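Local coordinates for S-layer domain-containing protein (Ruminiclostridium thermocellum ATCC 27405, PDB 4QVS) that is of unknown function but carries a concanavalin A-like lectin/glucanase fold and so may bind carbohydrate at the cell surface, at the interface of chains A and B. Sequence-based numbering; all coordinates share one arbitrary frame. Chains: chain A/B, S-layer domain-containing protein.

The interface of chains A and B. Residues chain A 84-85, 101, 103-105, 111; chain B 192.
The ring of B:Tyr192 lies with one face on the side chain of A:Thr103, whose methyl CG2 stands 3.7 Å from the ring centroid; its position over the ring centre shows a face-on CH-pi contact. A:Thr103 CB continues this apolar floor toward the hydroxyl end, 3.7 Å from B:Tyr192 CE1. The two side chains cross at about a right angle. Around the rim, the aliphatic CB of A:Glu84 flanks the CE1 side, while the backbone N of A:Gln85 lies at the ring edge, in its plane. On the opposite edge, B:Tyr192 CD2 sits over one face of the A:Arg101 guanidinium, toward its rim and 3.6 Å from NH2. The two planes are 72° apart, which argues against parallel stacking; the ring presents an edge to the guanidinium face.

At the far end the phenol OH is gripped by two charged side chains. It donates to A:Glu105 OE2 at 2.5 Å, on the syn lone pair of that carboxylate oxygen, and accepts from the ammonium NZ of A:Lys111 at 3.1 Å. A bend at chi2 folds the A:Glu105 carboxylate back toward the tyrosine hydroxyl. OE2 also accepts from A:Thr103 OG1 at 2.8 Å, a donor 40° out of the carboxylate plane. In A:Thr103, OG1 sits between the backbone N and the carbonyl carbon and CG2 lies anti to the carbonyl carbon (chi1 56°), which sends the hydroxyl toward A:Glu105 and the methyl onto the ring. A:Lys111 NZ also forms a long salt bridge to A:Glu105 OE1, 3.5 Å, and its positive charge may strengthen the phenol as a donor.

The partner hides 118 Å² of B:Tyr192, consistent with a loop residue inserted against strands 99-104 and 110-115 of the other copy. Repeated by the two-fold, this docking fastens the dimer of the deposited assembly, which may or may not be the biological form.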
ATOM      1  N   GLU A  84      12.490   7.919   6.018  1.00 55.66           N
ATOM      2  CA  GLU A  84      13.163   6.820   6.674  1.00 60.70           C
ATOM      3  C   GLU A  84      13.318   7.163   8.160  1.00 57.66           C
ATOM      4  O   GLU A  84      14.012   8.122   8.517  1.00 61.68           O
ATOM      5  CB  GLU A  84      14.483   6.498   5.947  1.00 66.88           C
ATOM      6  CG  GLU A  84      14.225   6.076   4.494  1.00 70.04           C
ATOM      7  CD  GLU A  84      15.441   5.536   3.759  1.00 70.20           C
ATOM      8  OE1 GLU A  84      16.572   6.074   3.867  1.00 60.82           O
ATOM      9  OE2 GLU A  84      15.247   4.552   3.028  1.00 71.35           O
ATOM     10  N   GLN A  85      12.637   6.391   9.010  1.00 59.27           N
ATOM     11  CA  GLN A  85      12.599   6.616  10.476  1.00 59.43           C
ATOM     12  C   GLN A  85      12.329   5.323  11.251  1.00 57.73           C
ATOM     13  O   GLN A  85      11.463   4.533  10.839  1.00 58.39           O
ATOM     14  CB  GLN A  85      11.441   7.584  10.825  1.00 53.42           C
ATOM     15  CG  GLN A  85      11.600   9.044  10.450  1.00 53.78           C
ATOM     16  CD  GLN A  85      10.237   9.747  10.356  1.00 63.65           C
ATOM     17  OE1 GLN A  85       9.901  10.637  11.148  1.00 58.61           O
ATOM     18  NE2 GLN A  85       9.444   9.325   9.396  1.00 58.14           N
ATOM     19  N   ARG A 101      13.614  -4.611  14.245  1.00 47.15           N
ATOM     20  CA  ARG A 101      13.298  -3.215  14.149  1.00 45.89           C
ATOM     21  C   ARG A 101      12.169  -2.916  13.120  1.00 42.40           C
ATOM     22  O   ARG A 101      12.209  -3.416  12.007  1.00 49.19           O
ATOM     23  CB  ARG A 101      14.566  -2.584  13.660  1.00 41.98           C
ATOM     24  CG  ARG A 101      14.574  -1.086  13.555  1.00 47.40           C
ATOM     25  CD  ARG A 101      16.006  -0.600  13.376  1.00 52.33           C
ATOM     26  NE  ARG A 101      16.649  -1.102  12.144  1.00 50.15           N
ATOM     27  CZ  ARG A 101      17.786  -0.619  11.646  1.00 47.97           C
ATOM     28  NH1 ARG A 101      18.427   0.354  12.263  1.00 51.18           N
ATOM     29  NH2 ARG A 101      18.302  -1.118  10.514  1.00 57.85           N
ATOM     30  N   THR A 103      10.398  -0.116  10.803  1.00 46.61           N
ATOM     31  CA  THR A 103      10.712   1.173  10.296  1.00 42.60           C
ATOM     32  C   THR A 103       9.647   1.707   9.307  1.00 50.81           C
ATOM     33  O   THR A 103       8.934   0.939   8.642  1.00 48.96           O
ATOM     34  CB  THR A 103      12.031   1.113   9.561  1.00 48.21           C
ATOM     35  OG1 THR A 103      11.944   0.116   8.559  1.00 54.70           O
ATOM     36  CG2 THR A 103      13.211   0.708  10.530  1.00 45.46           C
ATOM     37  N   ALA A 104       9.562   3.029   9.284  1.00 45.40           N
ATOM     38  CA  ALA A 104       8.831   3.777   8.295  1.00 59.49           C
ATOM     39  C   ALA A 104       9.797   3.904   7.119  1.00 63.12           C
ATOM     40  O   ALA A 104      11.020   4.051   7.321  1.00 60.10           O
ATOM     41  CB  ALA A 104       8.471   5.144   8.840  1.00 58.40           C
ATOM     42  N   GLU A 105       9.268   3.798   5.902  1.00 58.18           N
ATOM     43  CA  GLU A 105      10.092   3.847   4.699  1.00 64.40           C
ATOM     44  C   GLU A 105       9.994   5.161   3.906  1.00 66.94           C
ATOM     45  O   GLU A 105       9.256   6.085   4.287  1.00 68.86           O
ATOM     46  CB  GLU A 105       9.768   2.620   3.839  1.00 69.03           C
ATOM     47  CG  GLU A 105      10.022   1.311   4.585  1.00 61.87           C
ATOM     48  CD  GLU A 105      11.492   1.126   4.924  1.00 66.22           C
ATOM     49  OE1 GLU A 105      12.254   0.722   4.028  1.00 63.94           O
ATOM     50  OE2 GLU A 105      11.876   1.347   6.092  1.00 62.38           O
ATOM     51  N   LYS A 111       8.477  -1.293   7.198  1.00 56.09           N
ATOM     52  CA  LYS A 111       9.276  -2.492   7.070  1.00 53.07           C
ATOM     53  C   LYS A 111       9.640  -3.043   8.426  1.00 49.28           C
ATOM     54  O   LYS A 111       9.995  -2.313   9.351  1.00 51.19           O
ATOM     55  CB  LYS A 111      10.579  -2.194   6.347  1.00 52.76           C
ATOM     56  CG  LYS A 111      11.438  -3.429   6.114  1.00 53.81           C
ATOM     57  CD  LYS A 111      12.584  -3.130   5.171  1.00 56.32           C
ATOM     58  CE  LYS A 111      13.642  -2.304   5.900  1.00 55.49           C
ATOM     59  NZ  LYS A 111      14.592  -1.649   4.963  1.00 53.47           N
TER
ATOM     60  N   TYR B 192      18.605   4.466   9.236  1.00 56.73           N
ATOM     61  CA  TYR B 192      17.751   4.650  10.405  1.00 61.58           C
ATOM     62  C   TYR B 192      18.522   5.039  11.664  1.00 61.94           C
ATOM     63  O   TYR B 192      17.930   5.524  12.634  1.00 57.10           O
ATOM     64  CB  TYR B 192      16.928   3.386  10.643  1.00 57.13           C
ATOM     65  CG  TYR B 192      16.277   2.834   9.395  1.00 56.16           C
ATOM     66  CD1 TYR B 192      15.223   3.512   8.776  1.00 52.73           C
ATOM     67  CD2 TYR B 192      16.692   1.625   8.839  1.00 56.89           C
ATOM     68  CE1 TYR B 192      14.600   2.990   7.645  1.00 56.91           C
ATOM     69  CE2 TYR B 192      16.085   1.111   7.690  1.00 55.82           C
ATOM     70  CZ  TYR B 192      15.032   1.791   7.110  1.00 59.98           C
ATOM     71  OH  TYR B 192      14.415   1.287   5.982  1.00 61.82           O
TER